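Local coordinates for protein alpha-rhamnosidase (Dictyoglomus thermophilum, PDB 6I60) that probably hydrolyses terminal non-reducing alpha-L-rhamnose residues from alpha-L-rhamnosides, acting as a glycoside hydrolase, at residues Gly164-Leu169 with Pro550-Tyr555. Residues are numbered along the deposited sequence; the frame is centred on the assembly and turned at random.
Sequences GAPFGL and PYWSIY. With AE3 (2-(2-ethoxyethoxy)ethanol), chain H.
Trp552 meets Phe167 and Pro166 through its benzo ring, and both neighbours lie on the same side of the indole. Phe167 presents its edge to the indole face in a T-shaped (edge-to-face) pair: the phenyl and six-membered indole centroids are 5.0 Å apart, with planes at 63°. Followed outward, the tryptophan first meets its own segment, CB lying 3.6 Å from Ile554 CD1. With CG beside the backbone N and anti to the carbonyl carbon (chi1 -67°), the indole is directed at the other loop. Trp552 CD2, at the ring junction, is 3.9 Å from Phe167 CE2. CE3 comes nearer the same phenyl carbon, which stands above the indole plane, offset toward its rim. CZ3 still lies near Phe167 CE2 before Pro166 takes over at CH2 and CZ2.

The contact joins two parts of a multidomain alpha-L-rhamnosidase: residues 164-169 connect beta strands 157-160 and 171-184, whereas 550-555 belong to a loop of the six-hairpin glycosidase domain, an (alpha/alpha)6 barrel in this family, between helices 524-535 and 559-562. Pro166 and Phe167 occupy the two central positions of a beta turn, closed by a weak Gly168 N to Ala165 O hydrogen bond, which brings both side chains toward the barrel loop. The backbones stay apart, the closest CA atoms, of Phe167 and Trp552, being 9.0 Å from each other.

At the far end of the indole, Trp552 CH2 lies 3.6 Å from Pro166 CB, while CZ2 lies 3.6 Å from Pro166 CG, so two proline ring carbons share this end. No hydrogen bond crosses between the segments; the contact is apolar. Pro166 also touches Tyr171 and Asp501. Back at Trp552 CB, Phe167 CE2 comes within 4.2 Å of Ile554 CD1. Away from Trp552, Tyr555 O lies 3.3 Å from C6 of bound 2-(2-ethoxyethoxy)ethanol.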
loop_
_atom_site.group_PDB
_atom_site.type_symbol
_atom_site.label_atom_id
_atom_site.label_comp_id
_atom_site.label_asym_id
_atom_site.label_seq_id
_atom_site.Cartn_x
_atom_site.Cartn_y
_atom_site.Cartn_z
ATOM N N GLY A 164 3.829 25.185 -17.373
ATOM C CA GLY A 164 3.398 25.016 -16.006
ATOM C C GLY A 164 3.760 23.702 -15.334
ATOM O O GLY A 164 3.077 23.318 -14.374
ATOM N N ALA A 165 4.800 23.006 -15.801
ATOM C CA ALA A 165 5.244 21.783 -15.151
ATOM C C ALA A 165 5.622 22.068 -13.696
ATOM O O ALA A 165 5.949 23.204 -13.345
ATOM C CB ALA A 165 6.431 21.185 -15.905
ATOM N N PRO A 166 5.566 21.037 -12.822
ATOM C CA PRO A 166 5.838 21.249 -11.389
ATOM C C PRO A 166 7.081 22.078 -11.094
ATOM O O PRO A 166 6.974 23.188 -10.561
ATOM C CB PRO A 166 5.988 19.820 -10.858
ATOM C CG PRO A 166 5.086 19.016 -11.730
ATOM C CD PRO A 166 5.097 19.666 -13.093
ATOM N N PHE A 167 8.261 21.557 -11.428
ATOM C CA PHE A 167 9.510 22.288 -11.256
ATOM C C PHE A 167 10.108 22.704 -12.598
ATOM O O PHE A 167 11.330 22.780 -12.744
ATOM C CB PHE A 167 10.517 21.462 -10.455
ATOM C CG PHE A 167 10.013 21.027 -9.108
ATOM C CD1 PHE A 167 9.404 21.933 -8.255
ATOM C CD2 PHE A 167 10.152 19.711 -8.694
ATOM C CE1 PHE A 167 8.938 21.535 -7.013
ATOM C CE2 PHE A 167 9.690 19.307 -7.454
ATOM C CZ PHE A 167 9.082 20.221 -6.612
ATOM N N GLY A 168 9.254 22.978 -13.582
ATOM C CA GLY A 168 9.723 23.388 -14.891
ATOM C C GLY A 168 10.298 22.277 -15.737
ATOM O O GLY A 168 11.072 22.549 -16.659
ATOM N N LEU A 169 9.940 21.027 -15.453
ATOM C CA LEU A 169 10.497 19.892 -16.168
ATOM C C LEU A 169 9.859 19.757 -17.549
ATOM O O LEU A 169 8.845 20.384 -17.866
ATOM C CB LEU A 169 10.306 18.602 -15.368
ATOM C CG LEU A 169 11.268 18.284 -14.217
ATOM C CD1 LEU A 169 12.713 18.295 -14.691
ATOM C CD2 LEU A 169 11.083 19.239 -13.055
ATOM N N PRO A 550 13.226 8.629 -5.672
ATOM C CA PRO A 550 13.561 10.050 -5.874
ATOM C C PRO A 550 13.634 10.443 -7.347
ATOM O O PRO A 550 14.664 10.903 -7.845
ATOM C CB PRO A 550 14.916 10.166 -5.167
ATOM C CG PRO A 550 15.537 8.825 -5.351
ATOM C CD PRO A 550 14.414 7.819 -5.348
ATOM N N TYR A 551 12.520 10.260 -8.062
ATOM C CA TYR A 551 12.418 10.830 -9.401
ATOM C C TYR A 551 12.536 12.347 -9.344
ATOM O O TYR A 551 13.136 12.969 -10.229
ATOM C CB TYR A 551 11.104 10.408 -10.057
ATOM C CG TYR A 551 10.875 8.913 -10.058
ATOM C CD1 TYR A 551 11.676 8.070 -10.819
ATOM C CD2 TYR A 551 9.863 8.343 -9.296
ATOM C CE1 TYR A 551 11.472 6.701 -10.822
ATOM C CE2 TYR A 551 9.653 6.975 -9.290
ATOM C CZ TYR A 551 10.459 6.161 -10.057
ATOM O OH TYR A 551 10.253 4.800 -10.058
ATOM N N TRP A 552 11.966 12.956 -8.308
ATOM C CA TRP A 552 12.234 14.341 -7.947
ATOM C C TRP A 552 13.188 14.335 -6.759
ATOM O O TRP A 552 12.849 13.816 -5.689
ATOM C CB TRP A 552 10.945 15.080 -7.591
ATOM C CG TRP A 552 9.989 15.276 -8.727
ATOM C CD1 TRP A 552 10.215 15.024 -10.048
ATOM C CD2 TRP A 552 8.647 15.769 -8.637
ATOM N NE1 TRP A 552 9.096 15.330 -10.788
ATOM C CE2 TRP A 552 8.120 15.790 -9.944
ATOM C CE3 TRP A 552 7.841 16.196 -7.577
ATOM C CZ2 TRP A 552 6.824 16.221 -10.219
ATOM C CZ3 TRP A 552 6.556 16.625 -7.853
ATOM C CH2 TRP A 552 6.059 16.634 -9.162
ATOM N N SER A 553 14.380 14.898 -6.943
ATOM C CA SER A 553 15.380 14.907 -5.882
ATOM C C SER A 553 15.088 16.062 -4.932
ATOM O O SER A 553 15.319 17.228 -5.269
ATOM C CB SER A 553 16.785 15.018 -6.468
ATOM O OG SER A 553 17.339 13.736 -6.707
ATOM N N ILE A 554 14.578 15.744 -3.747
ATOM C CA ILE A 554 14.324 16.738 -2.704
ATOM C C ILE A 554 15.073 16.266 -1.462
ATOM O O ILE A 554 14.554 15.504 -0.641
ATOM C CB ILE A 554 12.832 16.939 -2.431
ATOM C CG1 ILE A 554 12.176 17.656 -3.610
ATOM C CG2 ILE A 554 12.621 17.776 -1.179
ATOM C CD1 ILE A 554 11.334 16.762 -4.477
ATOM N N TYR A 555 16.319 16.713 -1.326
ATOM C CA TYR A 555 17.166 16.400 -0.191
ATOM C C TYR A 555 17.620 17.683 0.492
ATOM O O TYR A 555 17.969 18.653 -0.189
ATOM C CB TYR A 555 18.406 15.603 -0.622
ATOM C CG TYR A 555 18.149 14.180 -1.064
ATOM C CD1 TYR A 555 17.922 13.877 -2.400
ATOM C CD2 TYR A 555 18.167 13.135 -0.149
ATOM C CE1 TYR A 555 17.703 12.574 -2.812
ATOM C CE2 TYR A 555 17.950 11.828 -0.550
ATOM C CZ TYR A 555 17.720 11.554 -1.882
ATOM O OH TYR A 555 17.502 10.255 -2.286
HETATM C C2 AE3 H . 21.178 13.430 -4.463
HETATM O O2 AE3 H . 21.510 14.542 -3.657
HETATM C C3 AE3 H . 21.828 15.700 -4.400
HETATM C C4 AE3 H . 22.515 16.692 -3.482
HETATM O O3 AE3 H . 21.737 16.853 -2.314
HETATM C C5 AE3 H . 22.211 17.881 -1.466
HETATM C C6 AE3 H . 21.180 18.154 -0.388
HETATM O O4 AE3 H . 21.518 19.358 0.288
#